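Local coordinates for cell surface protein (Faecalibacterium prausnitzii A2-165, PDB 4GT6), which is of unknown function but, as an extracellular protein built of BspA-type leucine-rich repeats, probably binds other proteins at the bacterial surface, at residues Met7-Thr10 against Gln15-Leu18; His34-Pro39 against Arg57-Tyr62; Tyr225-Ser228 against Asp232-Leu235; Ile236-Gln241 against Pro245-Pro250; Gln291-Ser296 against Ser305-Cys310. All blocks are in the same frame, centred on the assembly; numbering follows the deposited sequence. Where two conformers were deposited one is given.

Contact 1. Residues Met7-Thr10 against Gln15-Leu18; sequences MAYT and QFIL. With EDO (1,2-ethanediol), chain C.
Y9 lays its CB over one face of the F16 ring, 4.0 Å from the ring centroid and 24° off the normal, a CH-pi contact displaced toward the rim at CZ. The two rings are inclined at 48°. F16 can slip under Y9 because its CG sits between the backbone N and the carbonyl carbon (chi1 62°). Y9 CE2 meets L18 CD1 at 3.7 Å, the two side chains crossing nearly at a right angle. Beneath them runs a reciprocal backbone pair: Y9 N gives a nearly straight bond to F16 O at 2.8 Å, and F16 N returns one to Y9 O of the same length but more bent. On the face carrying T10 and Q15, a water accepts from Q15 NE2 and also bonds T10 OG1, while that hydroxyl lies 2.7 Å from O1 of an ethanediol, probably from the crystallisation liquor. A second water accepts a hydrogen bond from L18 N and donates one to M7 O. Strand 24-29 pairs with the far edge of 14-18, and H44 stacks on Y9. This is a short antiparallel beta hairpin at the N-terminal end of the chain, opening a mixed sheet.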
# COMPACT_ATOMS: atom_id res chain seq x y z
N MSE A 7 27.46 14.28 21.50
CA MSE A 7 27.79 15.70 21.65
C MSE A 7 27.72 16.41 20.29
O MSE A 7 28.42 16.03 19.35
CB MSE A 7 29.18 15.88 22.29
CG MSE A 7 29.72 17.32 22.26
SE MSE A 7 28.77 18.60 23.42
CE MSE A 7 29.65 20.25 22.84
N ALA A 8 26.86 17.45 20.21
CA ALA A 8 26.62 18.24 19.01
C ALA A 8 27.30 19.61 19.06
O ALA A 8 27.34 20.26 20.10
CB ALA A 8 25.13 18.42 18.79
N TYR A 9 27.78 20.05 17.90
CA TYR A 9 28.46 21.33 17.69
C TYR A 9 27.63 22.20 16.76
O TYR A 9 26.73 21.67 16.11
CB TYR A 9 29.85 21.09 17.09
CG TYR A 9 30.65 20.07 17.88
CD1 TYR A 9 31.23 20.41 19.11
CD2 TYR A 9 30.78 18.76 17.44
CE1 TYR A 9 31.95 19.47 19.84
CE2 TYR A 9 31.49 17.82 18.17
CZ TYR A 9 32.09 18.18 19.36
OH TYR A 9 32.77 17.24 20.09
N THR A 10 27.94 23.50 16.68
CA THR A 10 27.20 24.45 15.85
C THR A 10 28.06 25.08 14.77
O THR A 10 29.20 25.50 15.03
CB THR A 10 26.59 25.56 16.76
OG1 THR A 10 25.69 24.96 17.68
CG2 THR A 10 25.85 26.65 15.99
N GLN A 15 23.40 22.36 13.55
CA GLN A 15 24.13 21.62 14.57
C GLN A 15 24.49 20.28 13.96
O GLN A 15 23.77 19.78 13.08
CB GLN A 15 23.33 21.43 15.85
CG GLN A 15 22.98 22.76 16.53
CD GLN A 15 22.23 22.56 17.81
OE1 GLN A 15 21.96 21.44 18.25
NE2 GLN A 15 21.86 23.68 18.43
N PHE A 16 25.56 19.68 14.45
CA PHE A 16 26.06 18.44 13.88
C PHE A 16 26.87 17.66 14.89
O PHE A 16 27.37 18.20 15.88
CB PHE A 16 26.91 18.72 12.62
CG PHE A 16 28.15 19.56 12.88
CD1 PHE A 16 28.08 20.96 12.89
CD2 PHE A 16 29.38 18.96 13.17
CE1 PHE A 16 29.21 21.73 13.18
CE2 PHE A 16 30.51 19.74 13.45
CZ PHE A 16 30.43 21.12 13.42
N ILE A 17 27.02 16.38 14.60
CA ILE A 17 27.87 15.46 15.36
C ILE A 17 28.97 14.97 14.41
O ILE A 17 28.83 15.06 13.18
CB ILE A 17 27.08 14.30 16.02
CG1 ILE A 17 26.39 13.39 14.97
CG2 ILE A 17 26.09 14.85 17.08
CD1 ILE A 17 25.86 12.03 15.47
N LEU A 18 30.06 14.44 14.98
CA LEU A 18 31.19 13.94 14.21
C LEU A 18 31.12 12.44 14.09
O LEU A 18 30.86 11.74 15.07
CB LEU A 18 32.52 14.40 14.85
CG LEU A 18 32.63 15.91 15.14
CD1 LEU A 18 33.93 16.25 15.89
CD2 LEU A 18 32.51 16.75 13.86
C1 EDO C . 25.05 22.74 20.22
O1 EDO C . 26.20 23.51 19.91
C2 EDO C . 24.51 23.14 21.61
O2 EDO C . 23.39 22.35 21.94
O HOH W 1 30.19 14.39 17.96
O HOH W 2 22.89 26.04 17.54

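Contact 2. Residues His34-Pro39 against Arg57-Tyr62; sequences HRITIP and RVFCNY. With EDO (1,2-ethanediol), chain N.
Strand 35-37, which pairs in parallel with 68-71, and the turn-rich loop 57-62 face each other in a way consistent with a coil at the start of the BspA-type leucine-rich repeat solenoid, and they meet through side chains reaching into the core. F59 does most of the work. Its ring and the isoleucines I36 and I38 reach toward each other from facing sides: I36 CD1 lies 3.7 Å from F59 CE1, and I36 CG2 touches F59 CZ at 3.8 Å. I38 CD1 approaches at the ring edge, near its plane, 3.7 Å from F59 CE2. I36 CG1 lies beside the backbone N (chi1 -71°), and a second bend beyond it carries CD1 to the CE1 corner of the ring while CG2 stays at CZ. In the loop, a type I turn from R57 to C60 runs into a type II turn from F59 to Y62, placing the Y62 ring beside F59 so that F59 CD1 stands over one face of it. An ethanediol O1 donates to V58 O at 2.8 Å, on the loop side of F59. F83 and Y29 add further rings around F59. No hydrogen bond links the two segments, so loop and strand are held across the core by apolar packing, and the bond from Y62 OH to the backbone O of E33 adds a polar tie beside it.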
# COMPACT_ATOMS: atom_id res chain seq x y z
N HIS A 34 12.70 29.17 3.85
CA HIS A 34 11.73 28.44 3.03
C HIS A 34 12.45 27.74 1.87
O HIS A 34 11.87 26.87 1.23
CB HIS A 34 10.58 29.34 2.54
CG HIS A 34 11.02 30.45 1.65
ND1 HIS A 34 11.46 31.66 2.15
CD2 HIS A 34 11.05 30.50 0.30
CE1 HIS A 34 11.78 32.40 1.10
NE2 HIS A 34 11.54 31.74 -0.04
N ARG A 35 13.70 28.14 1.59
CA ARG A 35 14.59 27.50 0.60
C ARG A 35 15.83 27.06 1.36
O ARG A 35 16.62 27.90 1.81
CB ARG A 35 14.98 28.44 -0.56
CG ARG A 35 13.82 29.06 -1.31
CD ARG A 35 14.29 29.69 -2.63
NE ARG A 35 14.72 28.67 -3.60
CZ ARG A 35 13.89 27.91 -4.31
NH1 ARG A 35 12.57 28.04 -4.19
NH2 ARG A 35 14.37 26.99 -5.14
N ILE A 36 15.95 25.76 1.58
CA ILE A 36 17.02 25.20 2.42
C ILE A 36 18.19 24.76 1.56
O ILE A 36 18.00 24.14 0.51
CB ILE A 36 16.45 24.03 3.27
CG1 ILE A 36 15.50 24.56 4.39
CG2 ILE A 36 17.55 23.10 3.86
CD1 ILE A 36 16.20 25.24 5.56
N THR A 37 19.39 25.08 2.02
CA THR A 37 20.64 24.63 1.42
C THR A 37 21.43 23.92 2.51
O THR A 37 21.96 24.57 3.42
CB THR A 37 21.43 25.81 0.81
OG1 THR A 37 20.62 26.43 -0.16
CG2 THR A 37 22.75 25.34 0.18
N ILE A 38 21.50 22.59 2.43
CA ILE A 38 22.25 21.81 3.41
C ILE A 38 23.73 22.07 3.17
O ILE A 38 24.15 22.01 2.02
CB ILE A 38 21.89 20.29 3.31
CG1 ILE A 38 20.36 20.00 3.54
CG2 ILE A 38 22.81 19.44 4.22
CD1 ILE A 38 19.83 20.32 4.94
N PRO A 39 24.52 22.40 4.20
CA PRO A 39 25.95 22.70 3.96
C PRO A 39 26.73 21.45 3.51
O PRO A 39 26.40 20.35 3.93
CB PRO A 39 26.44 23.20 5.33
CG PRO A 39 25.53 22.54 6.32
CD PRO A 39 24.17 22.53 5.64
N ARG A 57 15.07 13.23 11.68
CA ARG A 57 14.09 14.23 12.07
C ARG A 57 14.54 15.69 11.99
O ARG A 57 13.86 16.54 12.58
CB ARG A 57 13.62 13.93 13.54
CG ARG A 57 13.30 12.44 13.78
CD ARG A 57 12.54 12.21 15.08
NE ARG A 57 11.09 12.41 14.93
CZ ARG A 57 10.22 11.48 14.54
NH1 ARG A 57 10.63 10.24 14.27
NH2 ARG A 57 8.93 11.77 14.43
N VAL A 58 15.60 16.02 11.25
CA VAL A 58 16.07 17.44 11.21
C VAL A 58 14.95 18.41 10.79
O VAL A 58 14.78 19.46 11.43
CB VAL A 58 17.36 17.63 10.34
CG1 VAL A 58 17.75 19.12 10.28
CG2 VAL A 58 18.52 16.82 10.92
N PHE A 59 14.16 18.05 9.76
CA PHE A 59 13.04 18.92 9.33
C PHE A 59 11.68 18.27 9.59
O PHE A 59 10.67 18.64 8.97
CB PHE A 59 13.19 19.28 7.84
CG PHE A 59 14.44 20.07 7.60
CD1 PHE A 59 14.44 21.46 7.75
CD2 PHE A 59 15.61 19.45 7.22
CE1 PHE A 59 15.62 22.19 7.56
CE2 PHE A 59 16.79 20.19 7.02
CZ PHE A 59 16.78 21.54 7.21
N CYS A 60 11.64 17.34 10.54
CA CYS A 60 10.42 16.65 10.93
C CYS A 60 9.42 17.65 11.51
O CYS A 60 9.76 18.39 12.45
CB CYS A 60 10.72 15.54 11.93
SG CYS A 60 9.26 14.59 12.43
N ASN A 61 8.20 17.73 10.93
CA ASN A 61 7.17 18.68 11.38
C ASN A 61 7.69 20.13 11.37
O ASN A 61 7.31 20.92 12.23
CB ASN A 61 6.65 18.31 12.79
CG ASN A 61 5.86 17.04 12.81
OD1 ASN A 61 4.97 16.85 11.97
ND2 ASN A 61 6.20 16.12 13.72
N TYR A 62 8.54 20.48 10.40
CA TYR A 62 9.13 21.83 10.27
C TYR A 62 8.00 22.83 10.34
O TYR A 62 7.05 22.70 9.57
CB TYR A 62 9.90 21.91 8.95
CG TYR A 62 10.65 23.21 8.74
CD1 TYR A 62 11.71 23.58 9.57
CD2 TYR A 62 10.38 24.02 7.64
CE1 TYR A 62 12.45 24.74 9.34
CE2 TYR A 62 11.11 25.18 7.39
CZ TYR A 62 12.15 25.53 8.24
OH TYR A 62 12.86 26.68 8.00
C1 EDO N . 13.14 22.18 12.71
O1 EDO N . 14.07 22.15 11.63
C2 EDO N . 11.98 21.19 12.43
O2 EDO N . 12.36 19.87 12.73

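Contact 3. Residues Tyr225-Ser228 against Asp232-Leu235; sequences YEKS and DYAL
A beta hairpin, strands 224-227 and 233-237, rises here from the repeat array, and its antiparallel ladder sets the contact. E226 and A234 form the hydrogen-bonded pair: E226 N to A234 O and A234 N to E226 O, each 2.9 Å. Nearer the turn S228 N bonds to D232 O at 2.8 Å, almost straight at 171°. The face bearing Y225, K227, Y233 and L235 carries the packing. K227, fully extended with CG anti to the backbone N (chi1 -174°), runs its aliphatic chain across the Y233 ring; CG sits over one face, 3.9 Å from the centroid, and CE goes on to within 3.4 Å of Y233 OH. The lysine NZ ends on a water 2.6 Å away, which makes only a weak bond with the tyrosine hydroxyl. Y233 in turn meets Y225 CB at its ring edge, through CD2 at 3.8 Å. At the base, the Y225 ring lies at a slant to L235, its CE2 3.6 Å from L235 CG. On the other face the carboxylate of E226 reaches the hydroxyl of Y217. Strand 233-237 is flanked on its other side by the parallel strand 253-256, whereas 224-227 is the edge strand, its Y225 and K227 backbones bonded on to P218 and S216, and the Y225 and L235 side chains rest on F247 of strand 246-248.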
# COMPACT_ATOMS: atom_id res chain seq x y z
N TYR A 225 -1.14 -13.60 -9.20
CA TYR A 225 -1.26 -14.69 -8.24
C TYR A 225 0.01 -14.85 -7.45
O TYR A 225 1.08 -14.42 -7.88
CB TYR A 225 -1.54 -16.04 -8.97
CG TYR A 225 -2.86 -16.07 -9.70
CD1 TYR A 225 -2.95 -15.64 -11.02
CD2 TYR A 225 -4.02 -16.51 -9.06
CE1 TYR A 225 -4.19 -15.60 -11.68
CE2 TYR A 225 -5.26 -16.49 -9.72
CZ TYR A 225 -5.33 -16.05 -11.03
OH TYR A 225 -6.54 -16.02 -11.68
N GLU A 226 -0.10 -15.54 -6.32
CA GLU A 226 1.02 -16.04 -5.51
C GLU A 226 0.98 -17.55 -5.66
O GLU A 226 -0.06 -18.15 -5.38
CB GLU A 226 0.88 -15.64 -4.04
CG GLU A 226 1.96 -16.25 -3.16
CD GLU A 226 1.80 -15.82 -1.71
OE1 GLU A 226 2.17 -14.67 -1.39
OE2 GLU A 226 1.16 -16.58 -0.96
N LYS A 227 2.07 -18.15 -6.10
CA LYS A 227 2.10 -19.59 -6.25
C LYS A 227 2.91 -20.18 -5.12
O LYS A 227 4.06 -19.79 -4.94
CB LYS A 227 2.68 -19.98 -7.62
CG LYS A 227 2.60 -21.48 -7.87
CD LYS A 227 3.23 -21.85 -9.19
CE LYS A 227 3.13 -23.35 -9.42
NZ LYS A 227 3.83 -23.74 -10.67
N SER A 228 2.32 -21.10 -4.38
CA SER A 228 2.99 -21.79 -3.28
C SER A 228 3.80 -22.98 -3.80
O SER A 228 3.52 -23.51 -4.88
CB SER A 228 1.97 -22.25 -2.25
OG SER A 228 1.41 -21.11 -1.61
N ASP A 232 -0.46 -24.70 -4.95
CA ASP A 232 -1.66 -23.88 -4.73
C ASP A 232 -1.41 -22.46 -5.16
O ASP A 232 -0.27 -21.98 -5.09
CB ASP A 232 -2.06 -23.83 -3.24
CG ASP A 232 -2.79 -25.05 -2.69
OD1 ASP A 232 -3.19 -25.93 -3.51
OD2 ASP A 232 -3.00 -25.11 -1.46
N TYR A 233 -2.49 -21.74 -5.53
CA TYR A 233 -2.37 -20.34 -5.86
C TYR A 233 -3.31 -19.51 -5.00
O TYR A 233 -4.39 -19.98 -4.64
CB TYR A 233 -2.74 -20.08 -7.33
CG TYR A 233 -1.79 -20.64 -8.36
CD1 TYR A 233 -1.79 -21.99 -8.66
CD2 TYR A 233 -0.98 -19.81 -9.11
CE1 TYR A 233 -0.97 -22.51 -9.67
CE2 TYR A 233 -0.14 -20.32 -10.11
CZ TYR A 233 -0.16 -21.66 -10.40
OH TYR A 233 0.65 -22.17 -11.40
N ALA A 234 -2.92 -18.28 -4.72
CA ALA A 234 -3.79 -17.29 -4.09
C ALA A 234 -3.96 -16.18 -5.12
O ALA A 234 -2.95 -15.75 -5.70
CB ALA A 234 -3.19 -16.74 -2.79
N LEU A 235 -5.19 -15.73 -5.36
CA LEU A 235 -5.40 -14.61 -6.29
C LEU A 235 -5.15 -13.33 -5.49
O LEU A 235 -5.83 -13.10 -4.50
CB LEU A 235 -6.85 -14.65 -6.85
CG LEU A 235 -7.11 -13.81 -8.11
CD1 LEU A 235 -8.33 -14.33 -8.85
CD2 LEU A 235 -7.34 -12.30 -7.78
O HOH W 3 3.75 -22.18 -12.81

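Contact 4. Residues Ile236-Gln241 against Pro245-Pro250; sequences IRYPSQ and PAFKIP
The aromatic contact comes first: Y238 presents a ring edge to the face of F247 in an edge-to-face pair, centroids 5.0 Å apart and planes at 56°. Y238 CE2 is the atom that makes the approach, standing above the F247 ring toward its rim, 3.5 Å from F247 CG, while Y238 CD2 is 4.0 Å from F247 CD2. Both side chains leave their backbones with CG anti to N (chi1 -178° in each), and because they start from facing segments they run antiparallel alongside each other. That passing overlap brings Y238 OH beyond the ring to within 4.0 Å of F247 CB. Here the two aromatics pack inside a coil of the leucine-rich repeat solenoid, between the loop that follows strand 233-237 and the strand 246-248; F261 stacks on Y238, extending the aromatic packing. Polar links across the contact run through water. One molecule, lying in the plane of the tyrosine ring, bonds Y238 OH and donates to A246 O at 2.8 Å, which joins the phenol to the backbone of the opposing strand. Within segment 236-241, R237 grips a single acceptor, Y238 O, side-on with NE and NH2. NH2 stands almost in line with the C=O bond, though its hydrogen bond is bent, whereas NE comes from well above the carbonyl plane. The same guanidinium has a salt bridge from NH1 to D262 and a bond to F201 O, so several partners fix its rotation. A classic beta bulge puts both I236 and R237 opposite L224, at the end of the strand.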
# COMPACT_ATOMS: atom_id res chain seq x y z
N ILE A 236 -4.16 -12.53 -5.90
CA ILE A 236 -3.83 -11.36 -5.08
C ILE A 236 -4.23 -10.03 -5.73
O ILE A 236 -4.53 -9.09 -4.98
CB ILE A 236 -2.35 -11.40 -4.61
CG1 ILE A 236 -1.34 -11.18 -5.74
CG2 ILE A 236 -2.03 -12.71 -3.74
CD1 ILE A 236 0.10 -11.06 -5.24
N ARG A 237 -4.28 -9.91 -7.08
CA ARG A 237 -4.68 -8.65 -7.69
C ARG A 237 -5.34 -8.84 -9.06
O ARG A 237 -4.69 -9.26 -10.03
CB ARG A 237 -3.47 -7.68 -7.82
CG ARG A 237 -3.80 -6.31 -8.41
CD ARG A 237 -4.55 -5.40 -7.43
NE ARG A 237 -6.01 -5.48 -7.61
CZ ARG A 237 -6.89 -4.80 -6.89
NH1 ARG A 237 -6.49 -4.05 -5.86
NH2 ARG A 237 -8.19 -4.86 -7.18
N TYR A 238 -6.63 -8.53 -9.12
CA TYR A 238 -7.40 -8.47 -10.36
C TYR A 238 -7.39 -6.99 -10.77
O TYR A 238 -7.68 -6.15 -9.92
CB TYR A 238 -8.81 -9.01 -10.16
CG TYR A 238 -9.63 -9.02 -11.44
CD1 TYR A 238 -10.37 -7.90 -11.82
CD2 TYR A 238 -9.73 -10.16 -12.22
CE1 TYR A 238 -11.13 -7.90 -12.99
CE2 TYR A 238 -10.51 -10.19 -13.38
CZ TYR A 238 -11.21 -9.05 -13.76
OH TYR A 238 -11.96 -9.07 -14.90
N PRO A 239 -7.05 -6.62 -12.03
CA PRO A 239 -6.92 -5.19 -12.37
C PRO A 239 -8.27 -4.48 -12.35
O PRO A 239 -9.20 -4.92 -13.02
CB PRO A 239 -6.26 -5.17 -13.76
CG PRO A 239 -6.20 -6.58 -14.22
CD PRO A 239 -6.70 -7.51 -13.16
N SER A 240 -8.41 -3.43 -11.51
CA SER A 240 -9.70 -2.74 -11.32
C SER A 240 -10.29 -2.15 -12.60
O SER A 240 -11.51 -2.04 -12.70
CB SER A 240 -9.55 -1.63 -10.29
OG SER A 240 -9.35 -2.19 -9.00
N GLN A 241 -9.44 -1.78 -13.57
CA GLN A 241 -9.91 -1.20 -14.82
C GLN A 241 -10.10 -2.24 -15.93
O GLN A 241 -10.47 -1.87 -17.05
CB GLN A 241 -8.98 -0.05 -15.27
CG GLN A 241 -9.08 1.17 -14.34
CD GLN A 241 -10.45 1.81 -14.36
OE1 GLN A 241 -11.08 1.95 -15.41
NE2 GLN A 241 -10.94 2.20 -13.22
N PRO A 245 -16.94 -8.10 -18.51
CA PRO A 245 -18.08 -8.15 -17.59
C PRO A 245 -18.05 -9.38 -16.69
O PRO A 245 -18.65 -9.34 -15.63
CB PRO A 245 -19.31 -8.21 -18.52
CG PRO A 245 -18.81 -7.78 -19.84
CD PRO A 245 -17.39 -8.20 -19.92
N ALA A 246 -17.38 -10.48 -17.11
CA ALA A 246 -17.35 -11.70 -16.31
C ALA A 246 -15.93 -12.21 -16.10
O ALA A 246 -15.06 -12.05 -16.97
CB ALA A 246 -18.18 -12.79 -16.98
N PHE A 247 -15.73 -12.89 -14.97
CA PHE A 247 -14.44 -13.54 -14.70
C PHE A 247 -14.70 -14.83 -13.96
O PHE A 247 -15.54 -14.86 -13.07
CB PHE A 247 -13.47 -12.63 -13.92
CG PHE A 247 -12.11 -13.29 -13.70
CD1 PHE A 247 -11.26 -13.56 -14.77
CD2 PHE A 247 -11.70 -13.67 -12.41
CE1 PHE A 247 -10.02 -14.18 -14.56
CE2 PHE A 247 -10.44 -14.25 -12.20
CZ PHE A 247 -9.62 -14.53 -13.28
N LYS A 248 -14.03 -15.91 -14.36
CA LYS A 248 -14.10 -17.18 -13.66
C LYS A 248 -12.73 -17.42 -13.04
O LYS A 248 -11.72 -17.52 -13.76
CB LYS A 248 -14.50 -18.36 -14.59
CG LYS A 248 -14.58 -19.70 -13.84
CD LYS A 248 -15.05 -20.86 -14.74
CE LYS A 248 -13.97 -21.41 -15.68
NZ LYS A 248 -14.59 -22.25 -16.77
N ILE A 249 -12.69 -17.49 -11.72
CA ILE A 249 -11.43 -17.75 -11.02
C ILE A 249 -10.99 -19.20 -11.37
O ILE A 249 -11.79 -20.12 -11.25
CB ILE A 249 -11.59 -17.53 -9.49
CG1 ILE A 249 -11.89 -16.03 -9.20
CG2 ILE A 249 -10.34 -18.02 -8.73
CD1 ILE A 249 -12.43 -15.77 -7.77
N PRO A 250 -9.73 -19.41 -11.81
CA PRO A 250 -9.34 -20.77 -12.23
C PRO A 250 -9.34 -21.79 -11.11
O PRO A 250 -9.00 -21.50 -9.96
CB PRO A 250 -7.90 -20.60 -12.73
CG PRO A 250 -7.75 -19.14 -13.03
CD PRO A 250 -8.68 -18.41 -12.10
O HOH W 4 -12.33 -11.29 -16.83

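Contact 5. Residues Gln291-Ser296 against Ser305-Cys310; sequences QDIEFS and SVFAGC
The backbone of 291-296 runs through the short strand 292-294, while 305-310 folds into a type I turn from S305 to A308 followed by a type II turn from F307 to C310, and the nearest CA atoms, those of I293 and F307, stay 10.3 Å apart. This is one coil of the BspA-type leucine-rich repeat region, its strand and opposing loop joined through side chains alone. F307 fills the gap from the loop side. With CG beside the backbone N (chi1 -61°), its ring reaches I293 and F295. I293 brings CD1 to F307 CE1 at 3.7 Å, with CG1 close behind. The F295 and F307 rings meet at their margins, planes at 82° and centroids 6.0 Å apart, without overlap of faces. I293 CG2 also sits over the centre of one F295 face, so I293 touches both aromatics. F284 and F330 meet F307 as well, and strand 315-317 packs against I293 and F295 through I316. G309, with positive phi, lies in the type II turn, where C310 N bonds back to F307 O at 3.2 Å. At the phenylalanine pair, the closest approach is F295 CZ to F307 CE2, 3.8 Å.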
# COMPACT_ATOMS: atom_id res chain seq x y z
N GLN A 291 -22.98 -7.85 -9.97
CA GLN A 291 -24.36 -8.29 -9.81
C GLN A 291 -24.50 -9.78 -9.52
O GLN A 291 -25.47 -10.17 -8.87
CB GLN A 291 -25.18 -7.96 -11.06
CG GLN A 291 -25.58 -6.50 -11.17
CD GLN A 291 -26.60 -6.31 -12.26
OE1 GLN A 291 -26.27 -5.89 -13.38
NE2 GLN A 291 -27.85 -6.62 -11.97
N ASP A 292 -23.59 -10.61 -10.04
CA ASP A 292 -23.70 -12.06 -9.85
C ASP A 292 -22.44 -12.65 -9.28
O ASP A 292 -21.34 -12.36 -9.75
CB ASP A 292 -24.02 -12.74 -11.20
CG ASP A 292 -25.34 -12.30 -11.80
OD1 ASP A 292 -26.38 -12.51 -11.15
OD2 ASP A 292 -25.33 -11.78 -12.93
N ILE A 293 -22.60 -13.44 -8.22
CA ILE A 293 -21.50 -14.12 -7.55
C ILE A 293 -21.86 -15.59 -7.38
O ILE A 293 -22.91 -15.89 -6.82
CB ILE A 293 -21.16 -13.48 -6.16
CG1 ILE A 293 -20.78 -12.00 -6.30
CG2 ILE A 293 -20.03 -14.27 -5.45
CD1 ILE A 293 -21.61 -11.12 -5.47
N GLU A 294 -21.01 -16.50 -7.88
CA GLU A 294 -21.14 -17.94 -7.70
C GLU A 294 -20.03 -18.33 -6.74
O GLU A 294 -18.84 -18.17 -7.05
CB GLU A 294 -21.04 -18.67 -9.05
CG GLU A 294 -21.26 -20.18 -8.96
CD GLU A 294 -21.39 -20.90 -10.29
OE1 GLU A 294 -21.88 -20.29 -11.26
OE2 GLU A 294 -21.02 -22.10 -10.34
N PHE A 295 -20.40 -18.76 -5.54
CA PHE A 295 -19.47 -19.08 -4.49
C PHE A 295 -18.93 -20.48 -4.57
O PHE A 295 -19.62 -21.38 -5.03
CB PHE A 295 -20.18 -18.96 -3.12
CG PHE A 295 -20.53 -17.54 -2.74
CD1 PHE A 295 -19.59 -16.71 -2.15
CD2 PHE A 295 -21.82 -17.05 -2.96
CE1 PHE A 295 -19.92 -15.39 -1.79
CE2 PHE A 295 -22.15 -15.74 -2.57
CZ PHE A 295 -21.20 -14.93 -1.98
N SER A 296 -17.74 -20.67 -3.99
CA SER A 296 -17.15 -21.97 -3.77
C SER A 296 -17.97 -22.71 -2.69
O SER A 296 -18.39 -22.06 -1.72
CB SER A 296 -15.72 -21.79 -3.27
OG SER A 296 -15.29 -23.01 -2.68
N SER A 305 -16.15 -6.62 5.38
CA SER A 305 -16.32 -5.73 4.21
C SER A 305 -16.21 -6.46 2.86
O SER A 305 -15.92 -5.80 1.85
CB SER A 305 -15.26 -4.62 4.24
OG SER A 305 -15.27 -3.86 5.43
N VAL A 306 -16.47 -7.78 2.81
CA VAL A 306 -16.25 -8.57 1.57
C VAL A 306 -16.98 -7.95 0.34
O VAL A 306 -16.37 -7.86 -0.73
CB VAL A 306 -16.53 -10.09 1.73
CG1 VAL A 306 -17.96 -10.38 2.20
CG2 VAL A 306 -16.17 -10.87 0.46
N PHE A 307 -18.24 -7.53 0.48
CA PHE A 307 -19.02 -6.91 -0.59
C PHE A 307 -19.48 -5.51 -0.20
O PHE A 307 -20.46 -5.02 -0.76
CB PHE A 307 -20.23 -7.80 -0.96
CG PHE A 307 -19.82 -9.16 -1.47
CD1 PHE A 307 -19.18 -9.30 -2.70
CD2 PHE A 307 -20.09 -10.30 -0.73
CE1 PHE A 307 -18.78 -10.56 -3.16
CE2 PHE A 307 -19.69 -11.56 -1.19
CZ PHE A 307 -19.03 -11.68 -2.39
N ALA A 308 -18.77 -4.85 0.72
CA ALA A 308 -19.13 -3.49 1.11
C ALA A 308 -19.09 -2.56 -0.13
O ALA A 308 -18.16 -2.67 -0.95
CB ALA A 308 -18.17 -2.99 2.20
N GLY A 309 -20.12 -1.74 -0.30
CA GLY A 309 -20.21 -0.79 -1.41
C GLY A 309 -20.52 -1.40 -2.77
O GLY A 309 -20.31 -0.77 -3.81
N CYS A 310 -21.02 -2.64 -2.78
CA CYS A 310 -21.40 -3.28 -4.05
C CYS A 310 -22.85 -2.87 -4.34
O CYS A 310 -23.81 -3.59 -4.10
CB CYS A 310 -21.20 -4.79 -4.00
SG CYS A 310 -19.45 -5.27 -4.05

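In the fold
The five contacts follow one another along the chain without nesting. Contacts 1 and 2 lie toward the N-terminal end, centres about 16 Å apart, and the other three lie beyond the chain's centre, contact 1 being about 59 Å from contact 5. Contacts 3 and 4 share strand 233-237 and touch, Y225 OH coming 3.2 Å from P250 CD, so the hairpin sits directly on a repeat coil. Contacts 4 and 5 reach the outermost strands, 246-248 and 292-294, of one parallel sheet, their centres about 13 Å apart. Contacts 2 and 5 pack alike, strand against loop, about 48 Å apart: the same solenoid plan recurs along an elongated molecule whose surface could serve protein binding.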